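Local coordinates for protein Non-structural maintenance of chromosomes element 1 homolog (Xenopus laevis, PDB 7DG2) that probably acts as a RING-type E3 ubiquitin ligase, working with a MAGE protein inside the SMC5-SMC6 complex of DNA repair, at residues C200-H205 and C221-E226; Q195-C200 and E226-E231. All coordinates share one frame; numbering follows the deposited sequence.

Contact 1. Residues C200-H205 and C221-E226. With ZN (zinc ion), chain H; ZN (zinc ion), chain G.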
ATOM      1  N   CYS A 200      14.646 -39.017  10.479  1.00 27.16           N
ATOM      2  CA  CYS A 200      13.363 -38.845  11.150  1.00 28.76           C
ATOM      3  C   CYS A 200      12.569 -37.631  10.686  1.00 32.72           C
ATOM      4  O   CYS A 200      11.416 -37.475  11.105  1.00 30.37           O
ATOM      5  CB  CYS A 200      13.552 -38.750  12.670  1.00 29.58           C
ATOM      6  SG  CYS A 200      14.145 -37.146  13.239  1.00 26.61           S
ATOM      7  N   GLY A 201      13.150 -36.760   9.866  1.00 28.10           N
ATOM      8  CA  GLY A 201      12.392 -35.694   9.238  1.00 30.24           C
ATOM      9  C   GLY A 201      12.234 -34.407  10.025  1.00 29.33           C
ATOM     10  O   GLY A 201      11.574 -33.478   9.525  1.00 27.79           O
ATOM     11  N   ILE A 202      12.798 -34.299  11.225  1.00 26.79           N
ATOM     12  CA  ILE A 202      12.574 -33.082  12.003  1.00 24.20           C
ATOM     13  C   ILE A 202      13.315 -31.921  11.353  1.00 24.73           C
ATOM     14  O   ILE A 202      14.384 -32.115  10.758  1.00 25.46           O
ATOM     15  CB  ILE A 202      12.986 -33.226  13.477  1.00 28.56           C
ATOM     16  CG1 ILE A 202      14.479 -33.533  13.605  1.00 27.81           C
ATOM     17  CG2 ILE A 202      12.088 -34.239  14.192  1.00 32.75           C
ATOM     18  CD1 ILE A 202      15.315 -32.331  13.986  1.00 35.95           C
ATOM     19  N   PRO A 203      12.776 -30.714  11.434  1.00 25.75           N
ATOM     20  CA  PRO A 203      13.410 -29.568  10.778  1.00 23.11           C
ATOM     21  C   PRO A 203      14.153 -28.667  11.749  1.00 25.91           C
ATOM     22  O   PRO A 203      13.774 -28.554  12.920  1.00 25.59           O
ATOM     23  CB  PRO A 203      12.208 -28.839  10.166  1.00 25.25           C
ATOM     24  CG  PRO A 203      11.123 -29.050  11.191  1.00 25.50           C
ATOM     25  CD  PRO A 203      11.394 -30.403  11.852  1.00 27.23           C
ATOM     26  N   LEU A 204      15.211 -28.014  11.268  1.00 26.02           N
ATOM     27  CA  LEU A 204      15.828 -26.892  11.962  1.00 26.93           C
ATOM     28  C   LEU A 204      15.962 -25.732  10.985  1.00 26.23           C
ATOM     29  O   LEU A 204      16.292 -25.948   9.819  1.00 26.52           O
ATOM     30  CB  LEU A 204      17.214 -27.247  12.515  1.00 33.11           C
ATOM     31  CG  LEU A 204      17.282 -28.169  13.732  1.00 34.17           C
ATOM     32  CD1 LEU A 204      18.682 -28.122  14.346  1.00 36.98           C
ATOM     33  CD2 LEU A 204      16.234 -27.765  14.743  1.00 37.57           C
ATOM     34  N   HIS A 205      15.710 -24.509  11.455  1.00 26.46           N
ATOM     35  CA  HIS A 205      16.104 -23.341  10.674  1.00 31.83           C
ATOM     36  C   HIS A 205      17.598 -23.398  10.389  1.00 36.20           C
ATOM     37  O   HIS A 205      18.380 -23.919  11.189  1.00 35.65           O
ATOM     38  CB  HIS A 205      15.804 -22.038  11.415  1.00 27.86           C
ATOM     39  CG  HIS A 205      14.353 -21.692  11.501  1.00 26.21           C
ATOM     40  ND1 HIS A 205      13.669 -21.670  12.698  1.00 26.06           N
ATOM     41  CD2 HIS A 205      13.463 -21.321  10.549  1.00 26.58           C
ATOM     42  CE1 HIS A 205      12.414 -21.312  12.478  1.00 30.50           C
ATOM     43  NE2 HIS A 205      12.264 -21.098  11.181  1.00 25.26           N
ATOM     44  N   CYS A 221      21.348 -35.614  15.371  1.00 41.06           N
ATOM     45  CA  CYS A 221      19.986 -35.085  15.378  1.00 39.17           C
ATOM     46  C   CYS A 221      19.434 -35.039  16.799  1.00 41.97           C
ATOM     47  O   CYS A 221      19.493 -36.046  17.513  1.00 41.89           O
ATOM     48  CB  CYS A 221      19.091 -35.954  14.491  1.00 36.73           C
ATOM     49  SG  CYS A 221      17.307 -35.647  14.649  1.00 32.50           S
ATOM     50  N   PRO A 222      18.856 -33.912  17.232  1.00 38.05           N
ATOM     51  CA  PRO A 222      18.340 -33.828  18.609  1.00 41.97           C
ATOM     52  C   PRO A 222      17.140 -34.718  18.875  1.00 45.81           C
ATOM     53  O   PRO A 222      16.744 -34.849  20.040  1.00 48.43           O
ATOM     54  CB  PRO A 222      17.960 -32.347  18.764  1.00 45.28           C
ATOM     55  CG  PRO A 222      18.123 -31.710  17.396  1.00 45.62           C
ATOM     56  CD  PRO A 222      18.416 -32.782  16.398  1.00 43.26           C
ATOM     57  N   ASN A 223      16.551 -35.327  17.848  1.00 40.99           N
ATOM     58  CA  ASN A 223      15.355 -36.148  17.991  1.00 40.10           C
ATOM     59  C   ASN A 223      15.624 -37.638  17.877  1.00 41.12           C
ATOM     60  O   ASN A 223      15.072 -38.419  18.656  1.00 46.12           O
ATOM     61  CB  ASN A 223      14.312 -35.745  16.940  1.00 35.79           C
ATOM     62  CG  ASN A 223      12.985 -36.455  17.132  1.00 38.49           C
ATOM     63  OD1 ASN A 223      12.363 -36.349  18.188  1.00 42.56           O
ATOM     64  ND2 ASN A 223      12.535 -37.168  16.103  1.00 36.63           N
ATOM     65  N   CYS A 224      16.440 -38.063  16.914  1.00 35.34           N
ATOM     66  CA  CYS A 224      16.706 -39.478  16.701  1.00 38.32           C
ATOM     67  C   CYS A 224      18.167 -39.856  16.900  1.00 36.26           C
ATOM     68  O   CYS A 224      18.500 -41.040  16.786  1.00 38.96           O
ATOM     69  CB  CYS A 224      16.260 -39.900  15.293  1.00 37.04           C
ATOM     70  SG  CYS A 224      17.372 -39.363  13.960  1.00 27.76           S
ATOM     71  N   ASN A 225      19.047 -38.888  17.171  1.00 40.56           N
ATOM     72  CA  ASN A 225      20.469 -39.081  17.465  1.00 43.13           C
ATOM     73  C   ASN A 225      21.282 -39.628  16.295  1.00 44.95           C
ATOM     74  O   ASN A 225      22.466 -39.949  16.477  1.00 44.46           O
ATOM     75  CB  ASN A 225      20.676 -39.984  18.686  1.00 44.95           C
ATOM     76  CG  ASN A 225      20.082 -39.396  19.943  1.00 43.44           C
ATOM     77  OD1 ASN A 225      19.876 -38.182  20.037  1.00 49.37           O
ATOM     78  ND2 ASN A 225      19.798 -40.246  20.921  1.00 45.78           N
ATOM     79  N   GLU A 226      20.703 -39.752  15.103  1.00 40.46           N
ATOM     80  CA  GLU A 226      21.515 -40.069  13.936  1.00 34.62           C
ATOM     81  C   GLU A 226      22.422 -38.888  13.611  1.00 41.11           C
ATOM     82  O   GLU A 226      22.098 -37.735  13.900  1.00 37.63           O
ATOM     83  CB  GLU A 226      20.637 -40.404  12.729  1.00 38.32           C
ATOM     84  CG  GLU A 226      19.833 -41.692  12.866  1.00 40.43           C
ATOM     85  CD  GLU A 226      20.692 -42.892  13.225  1.00 47.40           C
ATOM     86  OE1 GLU A 226      20.860 -43.173  14.437  1.00 44.15           O
ATOM     87  OE2 GLU A 226      21.196 -43.552  12.292  1.00 45.70           O
TER
HETATM   88 ZN    ZN H 305      16.452 -37.291  13.336  1.00 27.75          ZN
HETATM   89 ZN    ZN G 304      14.526 -22.229  14.569  1.00 31.37          ZN
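Cys200, Cys221 and Cys224 meet across this contact through one zinc ion, which Cys200 SG binds at 2.3 Å; Cys197 supplies the fourth sulfur. The tight part lies around these thiolates. The CB of Asn223 points toward 200-205, and chi1 (-174°) sets CG anti to the backbone N; ND2 donates to Cys200 SG at 3.3 Å. The bond is nearly straight (N-H...S 173°) and the sulfur lies 5° out of the amide plane, so the N-H points in plane at a zinc-bound sulfur. Cys221 SG takes two further N-H groups, from Asn223 N at 3.3 Å and Cys224 N at 3.4 Å; such donors would be expected to offset the thiolates' negative charge. Beside the metal, Ile202 lays CG1 against Cys221 SG at 3.7 Å, while its CG2 touches Asn223 ND2 at 3.5 Å. The loose side is Pro222, whose CD lies 4.0 Å from Ile202 CD1; Asn223 is exposed although its ND2 is held. His205, not touching 221-226, binds a second zinc ion through ND1, with Cys184, Cys187 and Cys208. Ligand pairs alternate along the chain, Cys184/Cys187 with His205/Cys208 and Cys197/Cys200 with Cys221/Cys224: the cross-brace of a RING-type zinc finger.

Contact 2. Residues Q195-C200 and E226-E231. With ZN (zinc ion), chain H.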
ATOM      1  N   GLN A 195      16.876 -27.206   7.375  1.00 28.40           N
ATOM      2  CA  GLN A 195      17.601 -28.459   7.221  1.00 28.30           C
ATOM      3  C   GLN A 195      16.796 -29.559   7.897  1.00 23.35           C
ATOM      4  O   GLN A 195      16.375 -29.405   9.047  1.00 27.07           O
ATOM      5  CB  GLN A 195      18.995 -28.371   7.838  1.00 32.00           C
ATOM      6  CG  GLN A 195      19.932 -27.438   7.115  1.00 35.51           C
ATOM      7  CD  GLN A 195      21.356 -27.584   7.602  1.00 43.86           C
ATOM      8  OE1 GLN A 195      21.598 -28.130   8.681  1.00 40.07           O
ATOM      9  NE2 GLN A 195      22.311 -27.116   6.803  1.00 47.85           N
ATOM     10  N   LEU A 196      16.578 -30.659   7.187  1.00 25.20           N
ATOM     11  CA  LEU A 196      15.782 -31.766   7.693  1.00 27.08           C
ATOM     12  C   LEU A 196      16.684 -32.930   8.077  1.00 32.55           C
ATOM     13  O   LEU A 196      17.653 -33.233   7.373  1.00 32.51           O
ATOM     14  CB  LEU A 196      14.771 -32.239   6.653  1.00 27.15           C
ATOM     15  CG  LEU A 196      13.732 -31.221   6.188  1.00 24.60           C
ATOM     16  CD1 LEU A 196      13.086 -31.708   4.905  1.00 26.97           C
ATOM     17  CD2 LEU A 196      12.697 -31.014   7.292  1.00 28.42           C
ATOM     18  N   CYS A 197      16.362 -33.587   9.189  1.00 27.63           N
ATOM     19  CA  CYS A 197      16.964 -34.890   9.439  1.00 25.34           C
ATOM     20  C   CYS A 197      16.503 -35.854   8.362  1.00 29.20           C
ATOM     21  O   CYS A 197      15.305 -35.980   8.096  1.00 29.68           O
ATOM     22  CB  CYS A 197      16.584 -35.418  10.821  1.00 28.05           C
ATOM     23  SG  CYS A 197      17.308 -37.055  11.132  1.00 28.99           S
ATOM     24  N   GLU A 198      17.452 -36.518   7.710  1.00 32.23           N
ATOM     25  CA  GLU A 198      17.049 -37.420   6.644  1.00 34.14           C
ATOM     26  C   GLU A 198      16.596 -38.767   7.176  1.00 36.19           C
ATOM     27  O   GLU A 198      16.045 -39.566   6.410  1.00 37.28           O
ATOM     28  CB  GLU A 198      18.186 -37.575   5.638  1.00 40.52           C
ATOM     29  CG  GLU A 198      18.633 -36.222   5.093  1.00 43.55           C
ATOM     30  CD  GLU A 198      19.508 -36.330   3.863  1.00 52.46           C
ATOM     31  OE1 GLU A 198      19.175 -35.687   2.843  1.00 55.03           O
ATOM     32  OE2 GLU A 198      20.526 -37.049   3.921  1.00 54.51           O
ATOM     33  N   ASN A 199      16.786 -39.017   8.472  1.00 29.61           N
ATOM     34  CA  ASN A 199      16.273 -40.233   9.085  1.00 32.53           C
ATOM     35  C   ASN A 199      14.867 -40.049   9.651  1.00 30.64           C
ATOM     36  O   ASN A 199      13.974 -40.841   9.340  1.00 31.75           O
ATOM     37  CB  ASN A 199      17.223 -40.721  10.182  1.00 32.48           C
ATOM     38  CG  ASN A 199      16.727 -41.981  10.851  1.00 33.12           C
ATOM     39  OD1 ASN A 199      16.572 -43.018  10.203  1.00 35.27           O
ATOM     40  ND2 ASN A 199      16.463 -41.898  12.151  1.00 33.79           N
ATOM     41  N   CYS A 200      14.646 -39.017  10.479  1.00 27.16           N
ATOM     42  CA  CYS A 200      13.363 -38.845  11.150  1.00 28.76           C
ATOM     43  C   CYS A 200      12.569 -37.631  10.686  1.00 32.72           C
ATOM     44  O   CYS A 200      11.416 -37.475  11.105  1.00 30.37           O
ATOM     45  CB  CYS A 200      13.552 -38.750  12.670  1.00 29.58           C
ATOM     46  SG  CYS A 200      14.145 -37.146  13.239  1.00 26.61           S
ATOM     47  N   GLU A 226      20.703 -39.752  15.103  1.00 40.46           N
ATOM     48  CA  GLU A 226      21.515 -40.069  13.936  1.00 34.62           C
ATOM     49  C   GLU A 226      22.422 -38.888  13.611  1.00 41.11           C
ATOM     50  O   GLU A 226      22.098 -37.735  13.900  1.00 37.63           O
ATOM     51  CB  GLU A 226      20.637 -40.404  12.729  1.00 38.32           C
ATOM     52  CG  GLU A 226      19.833 -41.692  12.866  1.00 40.43           C
ATOM     53  CD  GLU A 226      20.692 -42.892  13.225  1.00 47.40           C
ATOM     54  OE1 GLU A 226      20.860 -43.173  14.437  1.00 44.15           O
ATOM     55  OE2 GLU A 226      21.196 -43.552  12.292  1.00 45.70           O
ATOM     56  N   SER A 227      23.583 -39.181  13.029  1.00 40.80           N
ATOM     57  CA  SER A 227      24.516 -38.108  12.719  1.00 42.72           C
ATOM     58  C   SER A 227      23.892 -37.155  11.704  1.00 43.51           C
ATOM     59  O   SER A 227      23.207 -37.581  10.769  1.00 41.15           O
ATOM     60  CB  SER A 227      25.837 -38.667  12.193  1.00 41.41           C
ATOM     61  OG  SER A 227      25.631 -39.491  11.065  1.00 50.54           O
ATOM     62  N   TRP A 228      24.110 -35.865  11.916  1.00 41.60           N
ATOM     63  CA  TRP A 228      23.498 -34.834  11.079  1.00 44.25           C
ATOM     64  C   TRP A 228      24.131 -34.836   9.692  1.00 44.04           C
ATOM     65  O   TRP A 228      25.349 -34.641   9.576  1.00 46.50           O
ATOM     66  CB  TRP A 228      23.649 -33.464  11.738  1.00 43.35           C
ATOM     67  CG  TRP A 228      22.685 -32.426  11.216  1.00 47.17           C
ATOM     68  CD1 TRP A 228      22.997 -31.267  10.561  1.00 47.52           C
ATOM     69  CD2 TRP A 228      21.256 -32.462  11.308  1.00 41.87           C
ATOM     70  NE1 TRP A 228      21.848 -30.580  10.243  1.00 44.91           N
ATOM     71  CE2 TRP A 228      20.768 -31.292  10.692  1.00 43.03           C
ATOM     72  CE3 TRP A 228      20.343 -33.369  11.854  1.00 37.75           C
ATOM     73  CZ2 TRP A 228      19.405 -31.010  10.602  1.00 37.71           C
ATOM     74  CZ3 TRP A 228      18.991 -33.084  11.769  1.00 36.95           C
ATOM     75  CH2 TRP A 228      18.535 -31.916  11.147  1.00 33.14           C
ATOM     76  N   PRO A 229      23.352 -35.032   8.623  1.00 43.68           N
ATOM     77  CA  PRO A 229      23.950 -35.190   7.290  1.00 48.14           C
ATOM     78  C   PRO A 229      24.376 -33.891   6.621  1.00 51.01           C
ATOM     79  O   PRO A 229      25.132 -33.947   5.640  1.00 50.97           O
ATOM     80  CB  PRO A 229      22.825 -35.866   6.491  1.00 47.10           C
ATOM     81  CG  PRO A 229      21.579 -35.349   7.129  1.00 44.34           C
ATOM     82  CD  PRO A 229      21.889 -35.215   8.601  1.00 44.15           C
ATOM     83  N   HIS A 230      23.932 -32.736   7.106  1.00 47.36           N
ATOM     84  CA  HIS A 230      24.155 -31.469   6.427  1.00 51.01           C
ATOM     85  C   HIS A 230      25.357 -30.734   7.011  1.00 50.62           C
ATOM     86  O   HIS A 230      25.822 -31.027   8.114  1.00 53.19           O
ATOM     87  CB  HIS A 230      22.914 -30.576   6.523  1.00 45.67           C
ATOM     88  CG  HIS A 230      21.631 -31.295   6.245  1.00 42.83           C
ATOM     89  ND1 HIS A 230      21.254 -31.683   4.978  1.00 42.73           N
ATOM     90  CD2 HIS A 230      20.632 -31.687   7.072  1.00 39.70           C
ATOM     91  CE1 HIS A 230      20.081 -32.290   5.036  1.00 41.87           C
ATOM     92  NE2 HIS A 230      19.681 -32.303   6.295  1.00 41.96           N
ATOM     93  N   GLU A 231      25.846 -29.759   6.250  1.00 52.86           N
ATOM     94  CA  GLU A 231      26.925 -28.898   6.712  1.00 55.21           C
ATOM     95  C   GLU A 231      26.382 -27.816   7.638  1.00 54.79           C
ATOM     96  O   GLU A 231      25.295 -27.275   7.415  1.00 56.82           O
ATOM     97  CB  GLU A 231      27.641 -28.259   5.522  1.00 61.14           C
ATOM     98  CG  GLU A 231      28.859 -27.428   5.905  1.00 67.90           C
ATOM     99  CD  GLU A 231      29.615 -26.903   4.700  1.00 74.51           C
ATOM    100  OE1 GLU A 231      30.083 -25.744   4.754  1.00 74.07           O
ATOM    101  OE2 GLU A 231      29.738 -27.649   3.702  1.00 72.60           O
TER
HETATM  102 ZN    ZN H 305      16.452 -37.291  13.336  1.00 27.75          ZN
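Gln195 reaches from the strand 195-196 of the RING-like domain to Trp228 and His230, in the tail that follows the last zinc-binding cysteine. Its CB lies 3.8 Å from both Trp228 CZ2 and His230 CD2. Beyond CG the chain is extended, which places CD 3.5 Å from His230 CB, and there the amide divides its two polar atoms between two partners. OE1 accepts the indole N-H of Trp228 NE1 at 2.9 Å; the bond is straight (173°) and the oxygen lies 4° from the indole plane, although the donor is tilted 30° from the carbonyl plane. NE2 donates to the backbone Glu231 O at 3.1 Å, an oxygen almost exactly in the amide plane. With both ends engaged, the amide's rotation is fixed. Trp228 also turns its far ring toward the zinc knuckle: CZ3 packs on Cys197 CB at 3.5 Å, next to the SG that binds the metal, and Phe213 meets the indole from elsewhere in the chain. His230 CD2 rests over one indole face, displaced toward the rim. At the exposed margin, Glu198 OE2 touches Pro229 CB at 3.6 Å, and the CG of Glu226 lies by the Asn199 amide. Near the plane of its own ring, His230 NE2 donates to the backbone Leu196 O; the modelled 2.5 Å is shorter than usual, and this length is doubtful.

In the fold
The centres of contacts 1 and 2 lie about 6 Å apart, and both touch the same zinc ion, to which 195-200 brings two cysteines and 221-226 the other two. Along the chain come 195-200 and 200-205, then the helix 206-212, and after it the loop segments 221-226 and 226-231, so contact 1 is nested inside the loop that contact 2 closes; Cys200 and Glu226 belong to both contacts. Strands 195-196 and 203-204 form an antiparallel pair, and Leu204 O lies 2.8 Å from Gln195 N, a probable hydrogen bond. The zinc site and the segment 226-231 both contact this hairpin of the RING-like domain, while His205 links it to the second zinc site.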